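Local atomic coordinates of isochorismatase family protein (Enterococcus faecalis, PDB entry 2A67), a protein that belongs to the isochorismatase family and probably acts as a hydrolase, although its substrate and precise function are not established. Residues D[10-15]-D[27-32]; D[21-26]-D[108-113]; D[91-96]-D[123-128]; D[117-122]-D[159-164]. All coordinates share one frame; numbering follows the deposited sequence. Where two conformers were deposited one is given.

Contact 1. Residues D[10-15]-D[27-32]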
# COMPACT_ATOMS: atom_id res chain seq x y z
N ILE D 10 9.01 -2.98 12.27
CA ILE D 10 7.78 -2.21 12.42
C ILE D 10 6.85 -2.80 13.50
O ILE D 10 6.37 -3.95 13.42
CB ILE D 10 7.03 -2.02 11.07
CG1 ILE D 10 7.92 -1.31 10.04
CG2 ILE D 10 5.64 -1.27 11.31
CD1 ILE D 10 7.42 -1.51 8.61
N ASP D 11 6.60 -1.98 14.51
CA ASP D 11 5.54 -2.22 15.52
C ASP D 11 5.62 -3.56 16.21
O ASP D 11 4.58 -4.19 16.45
CB ASP D 11 4.12 -2.08 14.90
CG ASP D 11 3.79 -0.66 14.43
OD1 ASP D 11 4.57 0.29 14.61
OD2 ASP D 11 2.70 -0.47 13.85
N PHE D 12 6.81 -3.99 16.55
CA PHE D 12 7.02 -5.18 17.35
C PHE D 12 6.85 -4.87 18.84
O PHE D 12 7.81 -4.95 19.63
CB PHE D 12 8.42 -5.74 17.14
CG PHE D 12 8.58 -6.53 15.88
CD1 PHE D 12 7.74 -7.63 15.62
CD2 PHE D 12 9.59 -6.21 14.98
CE1 PHE D 12 7.94 -8.40 14.44
CE2 PHE D 12 9.79 -6.98 13.80
CZ PHE D 12 8.98 -8.06 13.54
N GLN D 13 5.61 -4.56 19.22
CA GLN D 13 5.26 -4.10 20.57
C GLN D 13 4.30 -5.07 21.30
O GLN D 13 3.41 -5.67 20.68
CB GLN D 13 4.63 -2.71 20.46
CG GLN D 13 5.50 -1.65 19.68
CD GLN D 13 4.67 -0.48 19.25
OE1 GLN D 13 4.24 -0.41 18.12
NE2 GLN D 13 4.43 0.44 20.17
N LYS D 14 4.50 -5.20 22.62
CA LYS D 14 3.78 -6.18 23.45
C LYS D 14 2.27 -6.16 23.24
O LYS D 14 1.65 -7.21 23.04
CB LYS D 14 4.11 -5.97 24.93
CG LYS D 14 5.60 -5.92 25.22
CD LYS D 14 5.81 -5.77 26.72
CE LYS D 14 7.01 -4.92 27.07
NZ LYS D 14 6.67 -4.17 28.36
N GLY D 15 1.69 -4.96 23.19
CA GLY D 15 0.24 -4.82 23.13
C GLY D 15 -0.46 -4.98 21.79
O GLY D 15 -1.60 -4.57 21.65
N PRO D 27 6.81 -16.35 17.87
CA PRO D 27 8.14 -16.76 18.36
C PRO D 27 9.18 -16.90 17.25
O PRO D 27 10.25 -16.34 17.39
CB PRO D 27 7.87 -18.11 19.05
CG PRO D 27 6.43 -17.97 19.55
CD PRO D 27 5.73 -17.18 18.46
N ALA D 28 8.86 -17.61 16.16
CA ALA D 28 9.83 -17.83 15.07
C ALA D 28 10.13 -16.55 14.32
O ALA D 28 11.21 -16.41 13.78
CB ALA D 28 9.37 -18.93 14.11
N VAL D 29 9.16 -15.61 14.26
CA VAL D 29 9.39 -14.34 13.57
C VAL D 29 10.46 -13.55 14.35
O VAL D 29 11.44 -13.08 13.79
CB VAL D 29 8.06 -13.52 13.42
CG1 VAL D 29 8.36 -12.06 13.06
CG2 VAL D 29 7.19 -14.15 12.37
N LEU D 30 10.28 -13.41 15.66
CA LEU D 30 11.24 -12.70 16.51
C LEU D 30 12.64 -13.35 16.52
O LEU D 30 13.65 -12.65 16.60
CB LEU D 30 10.67 -12.53 17.92
CG LEU D 30 9.30 -11.83 18.06
CD1 LEU D 30 8.79 -11.92 19.56
CD2 LEU D 30 9.24 -10.37 17.55
N ASP D 31 12.70 -14.68 16.45
CA ASP D 31 13.98 -15.37 16.37
C ASP D 31 14.68 -15.02 15.05
O ASP D 31 15.88 -14.73 15.06
CB ASP D 31 13.76 -16.88 16.42
CG ASP D 31 13.41 -17.36 17.80
OD1 ASP D 31 13.84 -16.70 18.78
OD2 ASP D 31 12.72 -18.42 17.90
N LYS D 32 13.92 -15.01 13.95
CA LYS D 32 14.48 -14.66 12.63
C LYS D 32 14.90 -13.17 12.62
O LYS D 32 15.96 -12.81 12.13
CB LYS D 32 13.45 -15.04 11.54
CG LYS D 32 13.94 -14.94 10.13
CD LYS D 32 14.39 -16.32 9.56
CE LYS D 32 13.28 -16.94 8.62
NZ LYS D 32 13.51 -16.80 7.10
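Phe12 reaches from the loop after strand 5-10 to helix 26-42 and meets Val29 and Leu30 on one helical turn. It supplies about half of the surface buried here. The ring touches with the CD1-CE1-CZ side. Phe12 CD1 is 3.7 Å from Leu30 CD2, and Phe12 CE1 is 3.9 Å from Val29 CG1. Phe12 CZ also approaches Val29 CG1, at 4.1 Å. The Leu30 and Phe12 side chains run antiparallel past one another, with Leu30 CD2 beside Phe12 CD1 and CE1. The CB of Val29 is directed at the loop, whereas Leu30 gets there mainly through the end of its side chain. With chi1 of Val29 at 164°, CG1 stands opposite the backbone N and is the branch that meets the ring.

Phe12 is the centre of an inverse gamma turn, in which its neighbours bond weakly, Gln13 N to Asp11 O at 3.0 Å. Here the CB of Phe12 is directed at the helix. The adjacent Asp11 forms a salt bridge with Lys81 and packs on Cys114, consistent with the Asp-Lys-Cys triad of this family.

All three touching residues are buried. Phe67 and Leu70 of a neighbouring loop also pack on Phe12, and Leu70 covers Leu30 as well. The contact joins helix 26-42 to the loop that leaves strand 5-10; Ile10, at the end of that strand, bonds to Ala107 and Val109 of strand 103-109.

Contact 2. Residues D[21-26]-D[108-113]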
# COMPACT_ATOMS: atom_id res chain seq x y z
N GLN D 21 -6.11 -12.65 21.14
CA GLN D 21 -5.57 -12.50 19.79
C GLN D 21 -4.04 -12.63 19.76
O GLN D 21 -3.33 -11.67 20.07
CB GLN D 21 -5.99 -11.14 19.18
CG GLN D 21 -7.46 -11.09 18.68
CD GLN D 21 -7.64 -11.65 17.26
OE1 GLN D 21 -7.50 -12.86 17.01
NE2 GLN D 21 -7.97 -10.76 16.31
N GLN D 22 -3.54 -13.83 19.46
CA GLN D 22 -2.10 -14.08 19.32
C GLN D 22 -1.65 -13.91 17.87
O GLN D 22 -2.30 -14.42 16.94
CB GLN D 22 -1.73 -15.49 19.80
CG GLN D 22 -1.69 -15.65 21.31
CD GLN D 22 -0.54 -16.53 21.78
OE1 GLN D 22 -0.43 -17.69 21.38
NE2 GLN D 22 0.32 -15.97 22.64
N LEU D 23 -0.56 -13.18 17.68
CA LEU D 23 0.07 -13.04 16.35
C LEU D 23 0.57 -14.39 15.83
O LEU D 23 1.14 -15.18 16.57
CB LEU D 23 1.23 -12.05 16.45
CG LEU D 23 0.86 -10.57 16.49
CD1 LEU D 23 2.05 -9.76 16.98
CD2 LEU D 23 0.40 -10.06 15.12
N TYR D 24 0.34 -14.66 14.55
CA TYR D 24 0.65 -15.93 13.91
C TYR D 24 2.17 -16.21 13.85
O TYR D 24 2.96 -15.42 13.27
CB TYR D 24 0.06 -15.93 12.50
CG TYR D 24 0.25 -17.22 11.75
CD1 TYR D 24 -0.42 -18.41 12.13
CD2 TYR D 24 1.10 -17.27 10.63
CE1 TYR D 24 -0.22 -19.62 11.41
CE2 TYR D 24 1.28 -18.45 9.90
CZ TYR D 24 0.63 -19.61 10.30
OH TYR D 24 0.83 -20.75 9.58
N ARG D 25 2.54 -17.33 14.49
CA ARG D 25 3.90 -17.80 14.59
C ARG D 25 4.91 -16.74 15.00
O ARG D 25 6.00 -16.68 14.44
CB ARG D 25 4.33 -18.49 13.27
CG ARG D 25 3.38 -19.60 12.92
CD ARG D 25 3.81 -20.48 11.77
NE ARG D 25 2.98 -21.69 11.78
CZ ARG D 25 2.91 -22.58 10.79
NH1 ARG D 25 3.62 -22.41 9.68
NH2 ARG D 25 2.11 -23.63 10.90
N LEU D 26 4.56 -15.93 16.00
CA LEU D 26 5.43 -14.84 16.48
C LEU D 26 6.78 -15.27 17.05
O LEU D 26 7.80 -14.59 16.79
CB LEU D 26 4.70 -13.96 17.51
CG LEU D 26 5.41 -12.65 17.92
CD1 LEU D 26 5.58 -11.69 16.73
CD2 LEU D 26 4.75 -11.98 19.11
N GLY D 108 7.92 -6.76 10.29
CA GLY D 108 7.08 -6.31 11.44
C GLY D 108 5.69 -6.85 11.37
O GLY D 108 5.44 -7.84 10.70
N VAL D 109 4.78 -6.14 12.04
CA VAL D 109 3.37 -6.49 12.17
C VAL D 109 2.60 -5.16 12.11
O VAL D 109 3.18 -4.11 12.38
CB VAL D 109 3.09 -7.20 13.56
CG1 VAL D 109 3.99 -8.47 13.74
CG2 VAL D 109 3.37 -6.22 14.71
N GLN D 110 1.33 -5.19 11.69
CA GLN D 110 0.71 -6.38 11.11
C GLN D 110 0.95 -6.36 9.60
O GLN D 110 0.92 -5.30 9.00
CB GLN D 110 -0.82 -6.40 11.37
CG GLN D 110 -1.15 -6.84 12.80
CD GLN D 110 -2.62 -6.64 13.11
OE1 GLN D 110 -3.48 -7.38 12.63
NE2 GLN D 110 -2.90 -5.61 13.85
N THR D 111 1.08 -7.55 9.01
CA THR D 111 1.30 -7.76 7.55
C THR D 111 0.52 -6.82 6.64
O THR D 111 1.09 -6.13 5.80
CB THR D 111 0.87 -9.20 7.17
OG1 THR D 111 1.59 -10.12 8.00
CG2 THR D 111 1.05 -9.52 5.65
N GLU D 112 -0.81 -6.87 6.78
CA GLU D 112 -1.66 -6.20 5.81
C GLU D 112 -1.89 -4.71 6.12
O GLU D 112 -2.41 -3.99 5.29
CB GLU D 112 -3.00 -6.92 5.67
CG GLU D 112 -3.99 -6.67 6.85
CD GLU D 112 -3.84 -7.66 8.02
OE1 GLU D 112 -2.70 -7.97 8.43
OE2 GLU D 112 -4.88 -8.12 8.55
N PHE D 113 -1.49 -4.26 7.29
CA PHE D 113 -1.71 -2.88 7.68
C PHE D 113 -0.40 -2.10 7.60
O PHE D 113 -0.03 -1.71 6.53
CB PHE D 113 -2.38 -2.79 9.05
CG PHE D 113 -3.76 -3.42 9.10
CD1 PHE D 113 -4.81 -2.86 8.38
CD2 PHE D 113 -3.99 -4.57 9.84
CE1 PHE D 113 -6.16 -3.44 8.42
CE2 PHE D 113 -5.31 -5.14 9.90
CZ PHE D 113 -6.38 -4.57 9.17
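At the C-terminal end of the parallel sheet, where strand 103-109 gives way to helix 111-125, Leu23 packs on Val109 and Gln110. One branch of Val109 does the touching. Val109 CG1 lies 4.0 Å from Leu23 CD1 and 4.2 Å from Leu23 CD2, so the methyl faces the forked end of the leucine. Leu23 CD2 also comes within 4.3 Å of Gln110 CG, which means the aliphatic part of the glutamine borders the apolar patch. Val109 turns CG1 opposite its carbonyl carbon, with chi1 at -56°, and this carries the methyl to the leucine. Only dispersion contacts join the two segments.

The peptide bond before Gln110 is cis. A cis peptide at this place, just ahead of the helix bearing Cys114, probably the family's nucleophile, is a hallmark of the isochorismatase family, where it probably helps to form the oxyanion hole. Here it turns the chain from strand to helix. Gln110 is the N-cap residue, and its O accepts a bond from Phe113 N at 3.1 Å. The first turn, 111-113, is a wider pi-type turn. Gln110 CB sits in plane at the edge of the Phe113 ring, while Glu112 CG lies 3.6 Å above one face of that ring.

Leu23 is held from its backbone too, since its N bonds to Glu17 OE2. Ser137 of strand 128-137 packs on both Leu23 and Val109. Glu112 O accepts a hydrogen bond from Arg120 NH1 of the second subunit, and Glu112 also packs on Ile156 of that subunit.

Contact 3. Residues D[91-96]-D[123-128]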
# COMPACT_ATOMS: atom_id res chain seq x y z
N ASN D 91 9.43 11.33 11.60
CA ASN D 91 10.80 11.70 11.32
C ASN D 91 11.54 10.59 10.53
O ASN D 91 12.76 10.62 10.44
CB ASN D 91 11.53 12.00 12.64
CG ASN D 91 11.00 13.24 13.35
OD1 ASN D 91 10.39 14.12 12.74
ND2 ASN D 91 11.24 13.32 14.65
N LEU D 92 10.82 9.61 9.98
CA LEU D 92 11.47 8.48 9.24
C LEU D 92 12.29 8.92 8.02
O LEU D 92 13.48 8.55 7.90
CB LEU D 92 10.51 7.35 8.89
CG LEU D 92 11.20 6.08 8.29
CD1 LEU D 92 12.46 5.69 9.11
CD2 LEU D 92 10.19 4.92 8.17
N ASN D 93 11.70 9.70 7.12
CA ASN D 93 12.39 10.10 5.91
C ASN D 93 13.64 10.93 6.27
O ASN D 93 14.75 10.70 5.71
CB ASN D 93 11.41 10.83 5.02
CG ASN D 93 11.82 10.82 3.60
OD1 ASN D 93 12.10 11.88 3.03
ND2 ASN D 93 11.90 9.62 3.00
N ASP D 94 13.49 11.82 7.26
CA ASP D 94 14.64 12.64 7.71
C ASP D 94 15.80 11.84 8.27
O ASP D 94 16.94 12.18 8.04
CB ASP D 94 14.23 13.69 8.75
CG ASP D 94 13.53 14.89 8.13
OD1 ASP D 94 13.44 14.94 6.88
OD2 ASP D 94 13.06 15.76 8.89
N LEU D 95 15.49 10.85 9.08
CA LEU D 95 16.49 10.00 9.67
C LEU D 95 17.23 9.22 8.54
O LEU D 95 18.47 9.24 8.47
CB LEU D 95 15.79 9.03 10.66
CG LEU D 95 16.76 7.92 11.14
CD1 LEU D 95 17.89 8.54 11.97
CD2 LEU D 95 16.07 6.83 11.88
N LEU D 96 16.47 8.61 7.63
CA LEU D 96 17.08 7.89 6.47
C LEU D 96 18.02 8.73 5.63
O LEU D 96 19.07 8.25 5.17
CB LEU D 96 15.99 7.31 5.59
CG LEU D 96 15.18 6.25 6.33
CD1 LEU D 96 14.07 5.69 5.47
CD2 LEU D 96 16.10 5.17 6.87
N HIS D 123 8.76 2.10 -1.28
CA HIS D 123 9.07 1.86 -2.72
C HIS D 123 8.72 3.16 -3.50
O HIS D 123 9.46 3.67 -4.40
CB HIS D 123 8.21 0.71 -3.26
CG HIS D 123 8.29 0.61 -4.76
ND1 HIS D 123 7.50 1.36 -5.61
CD2 HIS D 123 9.16 -0.07 -5.54
CE1 HIS D 123 7.85 1.09 -6.87
NE2 HIS D 123 8.86 0.24 -6.85
N GLY D 124 7.57 3.73 -3.15
CA GLY D 124 7.07 4.85 -3.91
C GLY D 124 7.90 6.11 -3.74
O GLY D 124 7.90 6.96 -4.63
N LEU D 125 8.56 6.26 -2.59
CA LEU D 125 9.48 7.36 -2.31
C LEU D 125 10.87 7.14 -2.94
O LEU D 125 11.67 8.06 -3.00
CB LEU D 125 9.65 7.55 -0.79
CG LEU D 125 8.33 8.00 -0.13
CD1 LEU D 125 8.48 7.90 1.39
CD2 LEU D 125 7.96 9.41 -0.62
N GLY D 126 11.15 5.93 -3.40
CA GLY D 126 12.39 5.73 -4.19
C GLY D 126 13.38 4.86 -3.41
O GLY D 126 14.54 4.71 -3.85
N TYR D 127 12.97 4.26 -2.29
CA TYR D 127 13.90 3.35 -1.56
C TYR D 127 13.88 2.01 -2.19
O TYR D 127 12.85 1.58 -2.74
CB TYR D 127 13.61 3.18 -0.04
CG TYR D 127 13.71 4.47 0.72
CD1 TYR D 127 14.94 4.95 1.18
CD2 TYR D 127 12.55 5.25 0.95
CE1 TYR D 127 15.04 6.17 1.83
CE2 TYR D 127 12.62 6.48 1.68
CZ TYR D 127 13.87 6.92 2.10
OH TYR D 127 14.03 8.11 2.79
N THR D 128 15.05 1.34 -2.11
CA THR D 128 15.19 -0.06 -2.50
C THR D 128 14.76 -0.96 -1.34
O THR D 128 15.33 -0.87 -0.26
CB THR D 128 16.68 -0.34 -3.02
OG1 THR D 128 16.92 0.52 -4.13
CG2 THR D 128 16.85 -1.82 -3.38
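Tyr127 projects from the end of helix 111-125 to helix 92-98 and meets Asn93 and Leu96. It follows a Schellman motif at the helix C-terminus. Gly126 takes a positive phi of 112°, and its N bonds to His123 O at 3.0 Å. The second bond of the motif runs from Tyr127 N to Ala122 O. The helix ends there, and Tyr127 stands just before strand 128-137.

The apolar part of the contact is made by Leu96. Leu96 CD1 is 3.6 Å from Tyr127 CZ. Leu96 CB is 3.5 Å from Tyr127 OH, so the leucine borders both the ring and the phenol oxygen. Leu96 is buried, and Leu104 of strand 103-109 packs on both it and Tyr127. Ile48 of strand 47-52 lies against Leu96 as well. Both helices lie on the same face of the sheet, and this contact joins them.

The polar part is less certain. The Asn93 amide comes to the ring edge near its plane, with amide and ring planes 80° apart. CG of Asn93 is swung opposite its backbone N, at chi1 -158°, which brings the amide to the tyrosine. Asn93 ND2 lies 2.6 Å from Tyr127 OH, but the angle is poor and the pair does not count as a hydrogen bond. Asn93 ND2 also lies 4.2 Å from Leu125 CD1.

Contact 4. Residues D[117-122]-D[159-164]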
# COMPACT_ATOMS: atom_id res chain seq x y z
N THR D 117 1.65 -1.04 4.13
CA THR D 117 1.66 0.38 3.81
C THR D 117 3.06 0.94 3.75
O THR D 117 3.38 1.68 2.85
CB THR D 117 0.83 1.21 4.87
OG1 THR D 117 -0.42 0.52 5.09
CG2 THR D 117 0.51 2.61 4.30
N THR D 118 3.89 0.64 4.73
CA THR D 118 5.25 1.19 4.78
C THR D 118 6.12 0.70 3.53
O THR D 118 6.92 1.45 3.00
CB THR D 118 5.88 0.81 6.13
OG1 THR D 118 5.01 1.32 7.18
CG2 THR D 118 7.33 1.41 6.28
N ILE D 119 5.87 -0.52 3.07
CA ILE D 119 6.57 -1.13 1.89
C ILE D 119 6.16 -0.38 0.60
O ILE D 119 7.02 0.11 -0.11
CB ILE D 119 6.23 -2.62 1.76
CG1 ILE D 119 6.98 -3.40 2.86
CG2 ILE D 119 6.61 -3.17 0.33
CD1 ILE D 119 6.45 -4.85 2.96
N ARG D 120 4.86 -0.20 0.38
CA ARG D 120 4.33 0.56 -0.77
C ARG D 120 4.78 2.00 -0.73
O ARG D 120 5.21 2.53 -1.76
CB ARG D 120 2.79 0.48 -0.86
CG ARG D 120 2.34 -0.99 -0.93
CD ARG D 120 1.01 -1.15 -1.62
NE ARG D 120 0.36 -2.40 -1.15
CZ ARG D 120 -0.40 -3.19 -1.90
NH1 ARG D 120 -0.63 -2.92 -3.20
NH2 ARG D 120 -0.94 -4.28 -1.35
N MSE D 121 4.76 2.60 0.46
CA MSE D 121 5.29 3.96 0.61
C MSE D 121 6.82 4.08 0.33
O MSE D 121 7.25 4.98 -0.37
CB MSE D 121 4.93 4.50 2.01
CG MSE D 121 5.25 5.95 2.19
SE MSE D 121 4.01 7.21 1.22
CE MSE D 121 2.78 6.26 0.99
N ALA D 122 7.61 3.23 0.98
CA ALA D 122 9.03 3.29 0.87
C ALA D 122 9.38 3.07 -0.61
O ALA D 122 10.19 3.79 -1.12
CB ALA D 122 9.64 2.18 1.70
N GLY D 159 9.00 -8.85 -5.84
CA GLY D 159 9.30 -8.40 -7.20
C GLY D 159 8.73 -7.03 -7.51
O GLY D 159 9.42 -6.15 -8.04
N ARG D 160 7.48 -6.75 -7.12
CA ARG D 160 6.99 -5.42 -7.48
C ARG D 160 7.36 -4.31 -6.53
O ARG D 160 7.62 -3.17 -6.97
CB ARG D 160 5.53 -5.47 -7.87
CG ARG D 160 4.65 -5.69 -6.80
CD ARG D 160 3.27 -5.15 -7.14
NE ARG D 160 2.69 -5.73 -8.34
CZ ARG D 160 2.50 -7.01 -8.63
NH1 ARG D 160 2.87 -8.01 -7.82
NH2 ARG D 160 1.90 -7.28 -9.78
N PHE D 161 7.49 -4.61 -5.24
CA PHE D 161 7.91 -3.58 -4.32
C PHE D 161 9.26 -3.86 -3.67
O PHE D 161 9.91 -2.92 -3.17
CB PHE D 161 6.89 -3.36 -3.15
CG PHE D 161 5.51 -2.91 -3.62
CD1 PHE D 161 5.30 -1.63 -4.09
CD2 PHE D 161 4.44 -3.77 -3.56
CE1 PHE D 161 4.03 -1.24 -4.55
CE2 PHE D 161 3.16 -3.39 -4.02
CZ PHE D 161 2.97 -2.13 -4.54
N LEU D 162 9.61 -5.14 -3.57
CA LEU D 162 10.81 -5.54 -2.79
C LEU D 162 11.36 -6.87 -3.33
O LEU D 162 10.74 -7.53 -4.16
CB LEU D 162 10.51 -5.61 -1.26
CG LEU D 162 9.38 -6.53 -0.73
CD1 LEU D 162 9.79 -8.03 -0.87
CD2 LEU D 162 9.13 -6.21 0.74
N THR D 163 12.57 -7.21 -2.90
CA THR D 163 13.14 -8.51 -3.20
C THR D 163 13.18 -9.29 -1.92
O THR D 163 13.73 -8.80 -0.94
CB THR D 163 14.63 -8.33 -3.69
OG1 THR D 163 14.69 -7.42 -4.79
CG2 THR D 163 15.24 -9.71 -4.12
N PHE D 164 12.72 -10.55 -1.95
CA PHE D 164 12.94 -11.45 -0.82
C PHE D 164 14.35 -11.94 -0.83
O PHE D 164 14.84 -12.34 -1.86
CB PHE D 164 11.96 -12.61 -0.84
CG PHE D 164 10.61 -12.23 -0.23
CD1 PHE D 164 10.41 -12.34 1.13
CD2 PHE D 164 9.61 -11.72 -1.04
CE1 PHE D 164 9.17 -11.90 1.73
CE2 PHE D 164 8.35 -11.32 -0.48
CZ PHE D 164 8.16 -11.45 0.89
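Phe161 is the first residue of 159-164 to reach helix 111-125, and it carries the largest share of the buried surface. Its CB is 3.5 Å from Ile119 CG2, and the two side chains cross at about a right angle. Farther out, the ring lies against the stem of Arg120. Arg120 CG stands 4.0 Å from the ring centroid and 16° off the normal, a CH-pi contact over the face. Arg120 CD adds a contact of 3.7 Å to Phe161 CZ. The arginine is extended from CG to NE, so its chain runs on past the ring. There Phe161 CE2 lies over one face of the guanidinium, whose plane is turned 54° from that of the ring.

The contact also borders the second subunit. Arg120 NE forms salt bridges with Asp116 of its own chain and with Asp116 of the second subunit, and Arg120 NH1 bonds to Thr117 OG1 and Glu112 O of the second subunit. His83 of that subunit meets the Phe161 ring.

Leu162 comes next, at the approach to the edge strand 163-164 of the parallel sheet. Its CD2 packs 3.7 Å from Ile119 CD1 and 4.0 Å from Ile119 CG2. CG takes the cramped place between backbone N and carbonyl carbon, chi1 57°, which aims the methyl at the isoleucine. Trp157 of helix 146-157 covers Ile119 and Leu162. Leu162 O accepts Gly159 N at 2.8 Å, back across the turn.

How the contacts relate
Contacts 1 and 2 are neighbours, with centres about 8 Å apart. Ile10 O and Val109 N, 3.0 Å apart, probably bond between the two strands, and Phe12 CZ packs on Gly108 CA at 3.3 Å. The probable active site lies beside them: Asp11 belongs to contact 1, the cis peptide to contact 2, and Cys114 falls just after 108-113. Contacts 2, 3 and 4 all use helix 111-125 and all touch the second subunit. Contacts 3 and 4 have centres about 12 Å apart. Contact 4 lies about 20 Å from contact 1, centre to centre, yet Ile10 CD1 meets Thr118 CB at 3.7 Å. Helix 111-125 thus runs from the probable active site to the subunit interface.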